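Local coordinates for protein ADP-dependent (S)-NAD(P)H-hydrate dehydratase (Streptococcus mutans, PDB 3BGK) that probably dehydrates the S-form of hydrated NAD(P)H, using ADP and releasing AMP, and so helps to repair this damaged cofactor, at residues L62-N67 with V129-L135; I74-L79 with A100-L105; A80-S84 with G255-F260; L119-T124 with V147-E153; V239-Q244 with H279-D284. All blocks are in the same frame, centred on the assembly; numbering follows the deposited sequence.

Contact 1: L62-N67 with V129-L135; sequences LLIGGN and VLMGPGL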
# COMPACT_ATOMS: atom_id res chain seq x y z
N LEU A 62 -16.32 5.31 -16.31
CA LEU A 62 -14.99 5.74 -16.69
C LEU A 62 -14.66 7.04 -15.95
O LEU A 62 -15.42 8.02 -16.00
CB LEU A 62 -14.86 5.88 -18.21
CG LEU A 62 -13.55 6.46 -18.78
CD1 LEU A 62 -12.38 5.50 -18.65
CD2 LEU A 62 -13.71 6.90 -20.22
N LEU A 63 -13.53 7.05 -15.25
CA LEU A 63 -13.06 8.24 -14.57
C LEU A 63 -11.91 8.79 -15.37
O LEU A 63 -11.09 8.02 -15.88
CB LEU A 63 -12.60 7.91 -13.14
CG LEU A 63 -13.68 7.68 -12.09
CD1 LEU A 63 -14.30 6.30 -12.19
CD2 LEU A 63 -13.12 7.89 -10.70
N ILE A 64 -11.86 10.11 -15.52
CA ILE A 64 -10.82 10.76 -16.30
C ILE A 64 -10.29 11.93 -15.48
O ILE A 64 -11.03 12.86 -15.18
CB ILE A 64 -11.37 11.27 -17.66
CG1 ILE A 64 -12.03 10.13 -18.43
CG2 ILE A 64 -10.26 11.92 -18.48
CD1 ILE A 64 -12.87 10.59 -19.59
N GLY A 65 -9.03 11.85 -15.10
CA GLY A 65 -8.40 12.84 -14.25
C GLY A 65 -7.09 12.34 -13.69
O GLY A 65 -6.48 11.44 -14.25
N GLY A 66 -6.65 12.91 -12.57
CA GLY A 66 -5.40 12.50 -11.96
C GLY A 66 -4.23 12.84 -12.85
O GLY A 66 -3.20 12.16 -12.84
N ASN A 67 -4.41 13.90 -13.63
CA ASN A 67 -3.35 14.47 -14.43
C ASN A 67 -2.31 15.04 -13.48
O ASN A 67 -2.67 15.61 -12.44
CB ASN A 67 -3.90 15.57 -15.34
CG ASN A 67 -2.91 16.03 -16.40
OD1 ASN A 67 -1.83 15.45 -16.57
ND2 ASN A 67 -3.29 17.08 -17.12
N VAL A 129 -19.54 8.75 -17.27
CA VAL A 129 -18.21 9.32 -17.43
C VAL A 129 -18.00 10.45 -16.42
O VAL A 129 -18.69 11.48 -16.48
CB VAL A 129 -17.92 9.78 -18.88
CG1 VAL A 129 -16.55 10.47 -18.98
CG2 VAL A 129 -17.99 8.60 -19.85
N LEU A 130 -17.08 10.23 -15.49
CA LEU A 130 -16.73 11.25 -14.51
C LEU A 130 -15.41 11.90 -14.92
O LEU A 130 -14.34 11.31 -14.78
CB LEU A 130 -16.65 10.68 -13.09
CG LEU A 130 -15.99 11.51 -11.98
CD1 LEU A 130 -16.54 12.94 -11.86
CD2 LEU A 130 -16.10 10.79 -10.65
N MSE A 131 -15.50 13.12 -15.42
CA MSE A 131 -14.32 13.83 -15.84
C MSE A 131 -14.08 15.03 -14.94
O MSE A 131 -15.01 15.77 -14.63
CB MSE A 131 -14.48 14.26 -17.29
CG MSE A 131 -13.28 14.93 -17.90
SE MSE A 131 -13.68 15.58 -19.69
CE MSE A 131 -15.42 16.41 -19.35
N GLY A 132 -12.84 15.21 -14.48
CA GLY A 132 -12.47 16.44 -13.81
C GLY A 132 -11.60 16.39 -12.57
O GLY A 132 -10.77 17.29 -12.39
N PRO A 133 -11.78 15.38 -11.70
CA PRO A 133 -10.98 15.40 -10.47
C PRO A 133 -9.49 15.24 -10.77
O PRO A 133 -9.05 14.18 -11.23
CB PRO A 133 -11.53 14.23 -9.65
CG PRO A 133 -12.25 13.35 -10.61
CD PRO A 133 -12.69 14.22 -11.76
N GLY A 134 -8.73 16.31 -10.54
CA GLY A 134 -7.30 16.31 -10.82
C GLY A 134 -6.93 16.40 -12.29
O GLY A 134 -5.77 16.16 -12.66
N LEU A 135 -7.90 16.74 -13.14
CA LEU A 135 -7.68 16.86 -14.58
C LEU A 135 -6.65 17.94 -14.92
O LEU A 135 -5.91 17.82 -15.90
CB LEU A 135 -9.01 17.14 -15.30
CG LEU A 135 -9.08 17.14 -16.84
CD1 LEU A 135 -8.72 15.79 -17.43
CD2 LEU A 135 -10.46 17.56 -17.31
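Leu62, Ile64 and Leu130 join two strands that run parallel, 12° apart. These are adjacent strands of the central sheet of the alpha/beta sandwich. Leu130 N gives to Leu62 O at 2.8 Å. Ile64 N gives to Leu130 O, and Gly132 N gives to Ile64 O. The tight packing is on the face of Ile64 and Val129. Ile64 has its CG1 beside the backbone N (chi1 -54°), and its CD1 meets Val129 CG1 at 3.7 Å. Selenomethionine Met131 rests its CG near Ile64 CB, and its end leads away. On the other face the leucines meet more loosely, with Leu63 CD2 4.2 Å from Leu130 CD2. Past the strands the glycine-rich loops keep the pairing. Gly66 N gives to Pro133 O at 3.0 Å. Asn67 ND2 gives to Leu135 O at 3.0 Å, with that oxygen in the plane of the amide. This C-terminal end of the strands is the more open one, for Gly134 is partly exposed and is predicted to bind (6S)-NADPHX. Strand 88-93 lies beyond 60-64, strand 157-161 lies beyond 128-131, and helix 139-151 packs on Ile64 and Met131.

Contact 2: I74-L79 with A100-L105; sequences IIMAAL and ALHSHL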
# COMPACT_ATOMS: atom_id res chain seq x y z
N ILE A 74 -7.81 11.43 -8.44
CA ILE A 74 -8.48 10.40 -9.22
C ILE A 74 -8.46 9.06 -8.48
O ILE A 74 -9.37 8.24 -8.66
CB ILE A 74 -7.92 10.27 -10.65
CG1 ILE A 74 -9.00 9.77 -11.63
CG2 ILE A 74 -6.69 9.36 -10.70
CD1 ILE A 74 -10.18 10.72 -11.84
N ILE A 75 -7.44 8.85 -7.64
CA ILE A 75 -7.36 7.67 -6.79
C ILE A 75 -8.46 7.70 -5.73
O ILE A 75 -9.01 6.66 -5.38
CB ILE A 75 -5.97 7.54 -6.09
CG1 ILE A 75 -4.86 7.35 -7.13
CG2 ILE A 75 -5.98 6.39 -5.09
CD1 ILE A 75 -3.43 7.42 -6.55
N MSE A 76 -8.78 8.90 -5.24
CA MSE A 76 -9.79 9.03 -4.19
C MSE A 76 -11.20 8.96 -4.73
O MSE A 76 -12.10 8.42 -4.08
CB MSE A 76 -9.57 10.30 -3.37
CG MSE A 76 -8.42 10.16 -2.40
SE MSE A 76 -8.07 11.78 -1.38
CE MSE A 76 -7.54 13.01 -2.81
N ALA A 77 -11.40 9.48 -5.94
CA ALA A 77 -12.67 9.31 -6.63
C ALA A 77 -12.86 7.84 -7.04
O ALA A 77 -13.95 7.28 -6.87
CB ALA A 77 -12.74 10.22 -7.84
N ALA A 78 -11.80 7.21 -7.54
CA ALA A 78 -11.84 5.79 -7.89
C ALA A 78 -12.21 4.93 -6.69
O ALA A 78 -13.13 4.11 -6.77
CB ALA A 78 -10.52 5.35 -8.49
N LEU A 79 -11.50 5.12 -5.58
CA LEU A 79 -11.78 4.41 -4.33
C LEU A 79 -13.24 4.54 -3.91
O LEU A 79 -13.87 3.55 -3.55
CB LEU A 79 -10.87 4.90 -3.20
CG LEU A 79 -9.46 4.30 -3.09
CD1 LEU A 79 -8.65 5.04 -2.03
CD2 LEU A 79 -9.51 2.81 -2.77
N ALA A 100 0.35 3.93 -8.36
CA ALA A 100 -0.21 4.39 -7.09
C ALA A 100 -1.70 4.06 -6.98
O ALA A 100 -2.17 3.64 -5.93
CB ALA A 100 0.03 5.88 -6.91
N LEU A 101 -2.43 4.23 -8.09
CA LEU A 101 -3.84 3.86 -8.13
C LEU A 101 -4.01 2.37 -7.83
O LEU A 101 -4.86 1.99 -7.01
CB LEU A 101 -4.48 4.17 -9.49
CG LEU A 101 -5.94 3.70 -9.63
CD1 LEU A 101 -6.93 4.76 -9.19
CD2 LEU A 101 -6.23 3.26 -11.04
N HIS A 102 -3.19 1.54 -8.47
CA HIS A 102 -3.30 0.10 -8.27
C HIS A 102 -2.81 -0.38 -6.92
O HIS A 102 -3.24 -1.44 -6.45
CB HIS A 102 -2.65 -0.68 -9.40
CG HIS A 102 -3.51 -0.78 -10.61
ND1 HIS A 102 -3.01 -0.80 -11.89
CD2 HIS A 102 -4.86 -0.84 -10.74
CE1 HIS A 102 -4.00 -0.88 -12.75
NE2 HIS A 102 -5.14 -0.91 -12.08
N SER A 103 -1.95 0.41 -6.28
CA SER A 103 -1.55 0.11 -4.91
C SER A 103 -2.80 0.13 -4.02
O SER A 103 -2.92 -0.69 -3.13
CB SER A 103 -0.50 1.10 -4.40
OG SER A 103 -1.04 2.39 -4.17
N HIS A 104 -3.71 1.06 -4.30
CA HIS A 104 -4.95 1.21 -3.52
C HIS A 104 -6.07 0.32 -4.02
O HIS A 104 -6.89 -0.15 -3.22
CB HIS A 104 -5.45 2.66 -3.59
CG HIS A 104 -4.62 3.62 -2.80
ND1 HIS A 104 -4.82 3.85 -1.46
CD2 HIS A 104 -3.59 4.42 -3.17
CE1 HIS A 104 -3.95 4.75 -1.03
NE2 HIS A 104 -3.19 5.11 -2.05
N LEU A 105 -6.09 0.11 -5.33
CA LEU A 105 -7.29 -0.36 -6.04
C LEU A 105 -6.97 -1.16 -7.32
O LEU A 105 -7.11 -0.64 -8.43
CB LEU A 105 -8.18 0.85 -6.37
CG LEU A 105 -9.66 0.69 -6.72
CD1 LEU A 105 -10.50 0.32 -5.50
CD2 LEU A 105 -10.13 1.98 -7.33
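Ile75 packs on helix 98-104 with all its branches. Its CD1 lies 3.8 Å from Ala100 CB, and its CG1 lies 3.9 Å from Leu101 CD1. The Ile75 and Leu101 side chains slide past each other in opposite directions. Ala78 offers only a methyl. Its CB touches two leucines, with Leu101 CD1 at 3.7 Å and Leu105 CD2 at 3.6 Å. Leu79 adds the last apolar pair, its CD2 being 3.8 Å from Leu105 CD1. Leu105 has left the helical conformation, and its CG is anti to the backbone N (chi1 -162°), which carries both methyls to helix 71-83.

The second kind of contact is with an imidazole. Ile75 CG2 comes to 3.6 Å from His104 CD2, and Leu79 CD1 lies near His104 ND1. Both side chains cross that of His104 at about a right angle.

The polar bond leads elsewhere. His104 NE2 bonds to His102 O of the second subunit. His104 thus joins an apolar contact within the chain to the tetramer interface.

The helix segments cross at -29°, with axes 9.9 Å apart. Helices 71-83 and 98-104 are successive helices of the alpha/beta fold, joined through strand 88-93. Leu101 touches Val91 there and Ala110 of strand 109-112. Helix 295-310 meets Met76 and Leu79 from its Thr296.

Contact 3: A80-S84 with G255-F260; sequences ACVNS and GMIAGF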
# COMPACT_ATOMS: atom_id res chain seq x y z
N ALA A 80 -13.78 5.76 -3.98
CA ALA A 80 -15.17 5.99 -3.62
C ALA A 80 -16.13 5.29 -4.58
O ALA A 80 -17.12 4.70 -4.16
CB ALA A 80 -15.47 7.47 -3.56
N CYS A 81 -15.81 5.34 -5.87
CA CYS A 81 -16.68 4.80 -6.90
C CYS A 81 -16.81 3.28 -6.81
O CYS A 81 -17.91 2.75 -6.94
CB CYS A 81 -16.19 5.20 -8.30
SG CYS A 81 -17.37 4.81 -9.60
N VAL A 82 -15.69 2.60 -6.58
CA VAL A 82 -15.68 1.14 -6.46
C VAL A 82 -16.41 0.73 -5.19
O VAL A 82 -17.26 -0.17 -5.20
CB VAL A 82 -14.24 0.55 -6.47
CG1 VAL A 82 -14.27 -0.96 -6.30
CG2 VAL A 82 -13.54 0.89 -7.77
N ASN A 83 -16.09 1.42 -4.10
CA ASN A 83 -16.67 1.08 -2.81
C ASN A 83 -18.17 1.34 -2.75
O ASN A 83 -18.87 0.68 -1.98
CB ASN A 83 -15.91 1.77 -1.68
CG ASN A 83 -14.53 1.15 -1.44
OD1 ASN A 83 -14.42 -0.06 -1.21
ND2 ASN A 83 -13.49 1.96 -1.50
N SER A 84 -18.66 2.27 -3.57
CA SER A 84 -20.10 2.51 -3.72
C SER A 84 -20.84 1.41 -4.49
O SER A 84 -22.07 1.35 -4.48
CB SER A 84 -20.35 3.88 -4.35
OG SER A 84 -19.76 4.89 -3.56
N GLY A 255 -16.68 10.64 -6.70
CA GLY A 255 -16.62 9.19 -6.87
C GLY A 255 -17.89 8.50 -6.41
O GLY A 255 -18.41 7.62 -7.09
N MSE A 256 -18.41 8.91 -5.26
CA MSE A 256 -19.65 8.35 -4.74
C MSE A 256 -20.86 8.61 -5.62
O MSE A 256 -21.60 7.68 -5.94
CB MSE A 256 -19.91 8.83 -3.32
CG MSE A 256 -18.98 8.21 -2.31
SE MSE A 256 -19.40 8.75 -0.51
CE MSE A 256 -21.16 7.92 -0.34
N ILE A 257 -21.05 9.87 -6.03
CA ILE A 257 -22.11 10.22 -6.98
C ILE A 257 -22.04 9.37 -8.25
O ILE A 257 -23.07 8.89 -8.75
CB ILE A 257 -22.11 11.73 -7.35
CG1 ILE A 257 -22.38 12.58 -6.11
CG2 ILE A 257 -23.16 12.02 -8.45
CD1 ILE A 257 -21.94 14.03 -6.26
N ALA A 258 -20.83 9.17 -8.77
CA ALA A 258 -20.62 8.34 -9.96
C ALA A 258 -21.05 6.89 -9.74
O ALA A 258 -21.63 6.27 -10.63
CB ALA A 258 -19.17 8.41 -10.42
N GLY A 259 -20.76 6.36 -8.55
CA GLY A 259 -21.08 4.98 -8.23
C GLY A 259 -22.57 4.78 -8.05
O GLY A 259 -23.13 3.74 -8.44
N PHE A 260 -23.23 5.78 -7.45
CA PHE A 260 -24.67 5.73 -7.25
C PHE A 260 -25.42 5.74 -8.58
O PHE A 260 -26.25 4.85 -8.82
CB PHE A 260 -25.14 6.88 -6.34
CG PHE A 260 -25.12 6.54 -4.87
CD1 PHE A 260 -23.95 6.12 -4.24
CD2 PHE A 260 -26.27 6.68 -4.11
CE1 PHE A 260 -23.92 5.82 -2.88
CE2 PHE A 260 -26.27 6.38 -2.74
CZ PHE A 260 -25.09 5.96 -2.12
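Cys81 and Gly255 bring two helices very close, with their CA atoms 4.4 Å apart. The second helix carries a GxxxG motif, Gly255 to Gly259, and both helices belong to the ribokinase-like alpha/beta fold of this family. The two glycines turn bare backbone to Ala80, Cys81 and Ser84, which lets the helices come close.

The side chains settle round this flat surface. Cys81 has SG anti to the backbone N (chi1 -170°). This lays the sulfur alongside the glycine surface, 3.9 Å from Gly259 N and 4.1 Å from Ala258 CB. Ser84 has OG beside its own backbone N (chi1 -58°). The hydroxyl turns back to Ala80 O and gives it a hydrogen bond of 2.7 Å. Ser84 N also gives to that oxygen, from the opposite face of the carbonyl plane. Two bonds grip Ala80 O, and the one from OG holds the rotation of the hydroxyl. The CG of selenomethionine Met256 touches Ser84 OG at 3.6 Å and Ala80 CB at 3.8 Å. Phe260 presents a ring edge to Ser84, whose CB lies near the ring plane.

Gln263 NE2 bonds to both Ser84 O and Gly259 O, so it ties the two helices just beyond the contact. Ile302 of helix 295-310 touches Ser84 and Met256. At the closest point Cys81 CA approaches Gly255 O at 3.3 Å in a CA-H...O contact.

Contact 4: L119-T124 with V147-E153; sequences LSEQIT and VVWQAIE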
# COMPACT_ATOMS: atom_id res chain seq x y z
N LEU A 119 -8.77 5.70 -25.05
CA LEU A 119 -9.68 6.61 -24.37
C LEU A 119 -11.04 6.66 -25.05
O LEU A 119 -12.07 6.64 -24.38
CB LEU A 119 -9.08 8.03 -24.27
CG LEU A 119 -9.98 9.16 -23.73
CD1 LEU A 119 -10.42 8.93 -22.28
CD2 LEU A 119 -9.28 10.50 -23.87
N SER A 120 -11.03 6.72 -26.39
CA SER A 120 -12.24 6.71 -27.20
C SER A 120 -13.05 5.43 -27.01
O SER A 120 -14.24 5.48 -26.71
CB SER A 120 -11.91 6.92 -28.68
OG SER A 120 -11.96 8.29 -29.02
N GLU A 121 -12.39 4.28 -27.20
CA GLU A 121 -13.00 2.97 -27.00
C GLU A 121 -13.65 2.87 -25.62
O GLU A 121 -14.77 2.38 -25.49
CB GLU A 121 -11.96 1.85 -27.16
CG GLU A 121 -11.51 1.59 -28.60
N GLN A 122 -12.94 3.35 -24.60
CA GLN A 122 -13.42 3.27 -23.23
C GLN A 122 -14.62 4.16 -22.94
O GLN A 122 -15.46 3.81 -22.10
CB GLN A 122 -12.28 3.54 -22.23
CG GLN A 122 -11.24 2.42 -22.13
CD GLN A 122 -11.83 1.08 -21.66
OE1 GLN A 122 -12.68 1.04 -20.77
NE2 GLN A 122 -11.36 -0.01 -22.26
N ILE A 123 -14.72 5.29 -23.63
CA ILE A 123 -15.89 6.16 -23.51
C ILE A 123 -17.16 5.43 -23.98
O ILE A 123 -18.18 5.44 -23.27
CB ILE A 123 -15.71 7.52 -24.24
CG1 ILE A 123 -14.71 8.41 -23.48
CG2 ILE A 123 -17.03 8.26 -24.36
CD1 ILE A 123 -13.98 9.41 -24.35
N THR A 124 -17.08 4.77 -25.14
CA THR A 124 -18.20 3.99 -25.70
C THR A 124 -18.60 2.78 -24.85
O THR A 124 -19.75 2.33 -24.92
CB THR A 124 -17.93 3.48 -27.14
OG1 THR A 124 -17.08 2.32 -27.09
CG2 THR A 124 -17.29 4.55 -28.02
N VAL A 147 -11.90 15.42 -26.56
CA VAL A 147 -12.10 14.04 -27.02
C VAL A 147 -13.40 13.50 -26.41
O VAL A 147 -14.31 13.08 -27.12
CB VAL A 147 -10.91 13.10 -26.66
CG1 VAL A 147 -11.23 11.64 -26.97
CG2 VAL A 147 -9.66 13.53 -27.39
N VAL A 148 -13.46 13.57 -25.08
CA VAL A 148 -14.62 13.14 -24.30
C VAL A 148 -15.88 13.83 -24.79
O VAL A 148 -16.86 13.16 -25.11
CB VAL A 148 -14.41 13.42 -22.79
CG1 VAL A 148 -15.69 13.15 -21.99
CG2 VAL A 148 -13.26 12.60 -22.27
N TRP A 149 -15.83 15.16 -24.88
CA TRP A 149 -16.98 15.96 -25.31
C TRP A 149 -17.56 15.54 -26.66
O TRP A 149 -18.77 15.59 -26.87
CB TRP A 149 -16.61 17.44 -25.32
CG TRP A 149 -17.81 18.34 -25.26
CD1 TRP A 149 -18.39 19.02 -26.29
CD2 TRP A 149 -18.60 18.63 -24.09
NE1 TRP A 149 -19.49 19.72 -25.84
CE2 TRP A 149 -19.64 19.50 -24.49
CE3 TRP A 149 -18.52 18.23 -22.75
CZ2 TRP A 149 -20.59 19.98 -23.60
CZ3 TRP A 149 -19.47 18.72 -21.86
CH2 TRP A 149 -20.50 19.58 -22.29
N GLN A 150 -16.70 15.11 -27.59
CA GLN A 150 -17.15 14.65 -28.91
C GLN A 150 -17.55 13.17 -28.95
O GLN A 150 -18.26 12.73 -29.86
CB GLN A 150 -16.09 14.94 -29.98
CG GLN A 150 -15.91 16.43 -30.30
N ALA A 151 -17.11 12.41 -27.94
CA ALA A 151 -17.38 10.98 -27.88
C ALA A 151 -18.57 10.59 -26.99
O ALA A 151 -19.04 9.45 -27.03
CB ALA A 151 -16.11 10.22 -27.45
N ILE A 152 -19.06 11.54 -26.19
CA ILE A 152 -20.21 11.29 -25.32
C ILE A 152 -21.47 11.01 -26.14
O ILE A 152 -21.69 11.62 -27.19
CB ILE A 152 -20.45 12.44 -24.28
CG1 ILE A 152 -19.30 12.52 -23.26
CG2 ILE A 152 -21.80 12.29 -23.56
CD1 ILE A 152 -19.10 11.26 -22.39
N GLU A 153 -22.26 10.07 -25.65
CA GLU A 153 -23.47 9.61 -26.31
C GLU A 153 -24.67 10.02 -25.46
O GLU A 153 -24.52 10.25 -24.26
CB GLU A 153 -23.39 8.08 -26.49
CG GLU A 153 -22.11 7.59 -27.21
CD GLU A 153 -21.86 6.08 -27.08
OE1 GLU A 153 -20.93 5.59 -27.74
OE2 GLU A 153 -22.60 5.39 -26.34
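Ile123 is the main bump of this contact, and the hollow that takes it is made by Val148, Ala151 and Ile152. Both of its arms rest on the Ala151 methyl. CD1 goes on toward Val148, earlier in the helix, and lies 3.9 Å from Val148 CG2. CG2 points toward the C-terminal end of that helix, 3.8 Å from Ala151 CB and 3.5 Å from Ala151 O. Ala151 is small and leaves room for the isoleucine, and Ile152 CD1 closes the far end of the hollow. One turn earlier Val147 is the bump on the other helix. Its CG1 points between Leu119 CD2, at 3.8 Å, and Ser120 OG, at 4.0 Å. The segments cross at -41° with axes 10.0 Å apart. They belong to neighbouring helices, 116-125 and 139-151, on one face of the central sheet of the alpha/beta/alpha sandwich, with strand 128-131 joining them in the chain. Leu62 and Ile64 of strand 60-64 lie under them and touch Ile123, Leu119 and Val148. The outer rim is looser and partly polar. There Glu153 stretches an extended side chain across to Thr124, with OE1 3.7 Å from Thr124 CB. The Thr124 hydroxyl turns the other way and gives a hydrogen bond of 2.8 Å to Glu121 O.

Contact 5: V239-Q244 with H279-D284; sequences VGGPYQ and HSYIAD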
# COMPACT_ATOMS: atom_id res chain seq x y z
N VAL A 239 -26.78 16.84 7.83
CA VAL A 239 -25.54 16.14 8.21
C VAL A 239 -24.29 16.83 7.65
O VAL A 239 -24.38 17.60 6.68
CB VAL A 239 -25.55 14.64 7.76
CG1 VAL A 239 -26.59 13.84 8.52
CG2 VAL A 239 -25.77 14.52 6.27
N GLY A 240 -23.15 16.55 8.26
CA GLY A 240 -21.89 17.17 7.85
C GLY A 240 -21.29 18.02 8.94
O GLY A 240 -22.00 18.53 9.81
N GLY A 241 -19.97 18.19 8.91
CA GLY A 241 -19.28 19.02 9.88
C GLY A 241 -17.90 19.47 9.46
O GLY A 241 -17.46 19.16 8.35
N PRO A 242 -17.21 20.21 10.35
CA PRO A 242 -15.90 20.82 10.08
C PRO A 242 -14.77 19.80 9.93
O PRO A 242 -13.72 20.13 9.37
CB PRO A 242 -15.66 21.70 11.31
CG PRO A 242 -16.47 21.07 12.39
CD PRO A 242 -17.68 20.50 11.72
N TYR A 243 -14.98 18.59 10.42
CA TYR A 243 -14.04 17.47 10.28
C TYR A 243 -13.91 17.02 8.81
O TYR A 243 -13.05 16.20 8.46
CB TYR A 243 -14.48 16.30 11.17
CG TYR A 243 -15.98 16.14 11.23
CD1 TYR A 243 -16.73 16.73 12.25
CD2 TYR A 243 -16.67 15.43 10.24
CE1 TYR A 243 -18.11 16.60 12.31
CE2 TYR A 243 -18.05 15.29 10.28
CZ TYR A 243 -18.76 15.88 11.32
OH TYR A 243 -20.13 15.75 11.37
N GLN A 244 -14.77 17.57 7.96
CA GLN A 244 -14.75 17.28 6.53
C GLN A 244 -13.90 18.26 5.74
O GLN A 244 -13.65 18.05 4.55
CB GLN A 244 -16.17 17.28 5.98
CG GLN A 244 -16.89 15.97 6.17
CD GLN A 244 -18.31 16.03 5.66
OE1 GLN A 244 -18.61 15.51 4.58
NE2 GLN A 244 -19.18 16.69 6.41
N HIS A 279 -22.29 10.42 1.89
CA HIS A 279 -20.96 10.99 2.02
C HIS A 279 -20.79 11.70 3.37
O HIS A 279 -19.92 11.33 4.17
CB HIS A 279 -20.73 11.92 0.82
CG HIS A 279 -19.48 12.74 0.89
ND1 HIS A 279 -19.45 14.01 1.43
CD2 HIS A 279 -18.23 12.49 0.43
CE1 HIS A 279 -18.23 14.50 1.32
NE2 HIS A 279 -17.47 13.60 0.71
N SER A 280 -21.65 12.69 3.64
CA SER A 280 -21.61 13.44 4.91
C SER A 280 -22.09 12.65 6.12
O SER A 280 -21.58 12.83 7.24
CB SER A 280 -22.40 14.75 4.80
OG SER A 280 -21.64 15.75 4.14
N TYR A 281 -23.07 11.77 5.90
CA TYR A 281 -23.59 10.91 6.96
C TYR A 281 -22.50 10.00 7.52
O TYR A 281 -22.41 9.82 8.73
CB TYR A 281 -24.77 10.09 6.44
CG TYR A 281 -25.28 9.03 7.38
CD1 TYR A 281 -26.23 9.33 8.36
CD2 TYR A 281 -24.84 7.71 7.28
CE1 TYR A 281 -26.71 8.35 9.22
CE2 TYR A 281 -25.31 6.73 8.14
CZ TYR A 281 -26.25 7.06 9.10
OH TYR A 281 -26.73 6.08 9.95
N ILE A 282 -21.69 9.44 6.63
CA ILE A 282 -20.56 8.59 7.03
C ILE A 282 -19.52 9.42 7.80
O ILE A 282 -19.04 9.01 8.86
CB ILE A 282 -19.93 7.84 5.82
CG1 ILE A 282 -20.90 6.78 5.30
CG2 ILE A 282 -18.60 7.21 6.20
CD1 ILE A 282 -20.62 6.30 3.87
N ALA A 283 -19.22 10.61 7.28
CA ALA A 283 -18.30 11.54 7.92
C ALA A 283 -18.76 11.89 9.33
O ALA A 283 -17.94 11.95 10.26
CB ALA A 283 -18.14 12.81 7.08
N ASP A 284 -20.07 12.08 9.50
CA ASP A 284 -20.68 12.30 10.81
C ASP A 284 -20.46 11.14 11.76
O ASP A 284 -20.15 11.36 12.93
CB ASP A 284 -22.19 12.62 10.71
CG ASP A 284 -22.47 14.10 10.47
OD1 ASP A 284 -21.65 14.77 9.79
OD2 ASP A 284 -23.50 14.61 10.96
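Asp284 receives the loop 239-244 with its carboxylate. Gly240 N gives to Asp284 OD1 at 2.8 Å. That bond is bent (131° at the hydrogen), and the nitrogen lies above the carboxylate plane. A weak second bond runs from Gly240 N to Asp284 OD2 at 3.3 Å. Tyr243 OH also gives to Asp284 OD1. Its modelled length of 2.4 Å is doubtfully short. The carboxylate oxygen lies at the ring edge, and the ring and carboxylate planes stand 72° apart.

Apolar contacts lie beside it. Val239 CG2 meets Ser280 CB at 3.7 Å. Tyr243 CE2 lies 4.0 Å from Ala283 CB, and Gln244 CG lies 3.5 Å from the same methyl.

The next layer positions these groups. Tyr243 starts out between its backbone N and carbonyl carbon (chi1 37°), which folds the ring back over the loop, and Gly241 CA sits against one ring face, toward its rim. Gln244 N gives to Gly241 O and keeps the short 3-10 turn closed. Pro242 O bonds to Arg49 NH1 of the second subunit. On the helix, His279 NE2 bonds to Met249 O, close to Gly250 of the predicted AMP site.

The loop follows strand 233-237 and leads to helix 249-263, so the contact ties it to helix 268-287. The bonds from Gly240 N are consistent with an ionised Asp284, whereas the phenol distance is too short to rely on.

Overall arrangement
From the N terminus, contact 1 opens first, on strand 60-64, and closes its loop at 129-135, between strands 88-93 and 157-161 of the sheet. Contact 2 is nested inside that loop and joins consecutive helices 71-83 and 98-104. Contact 3 also starts on helix 71-83 and closes much later, at 255-260. It therefore crosses contacts 1 and 2 and ties the early part of the fold to helix 249-263. Contact 4 lies within the loop of contact 3 and crosses contact 1, and its helices pack on the strands of contact 1. Contact 5 opens at 239-244 and closes on helix 268-287. It crosses contact 3, which it touches through Met256 and His279.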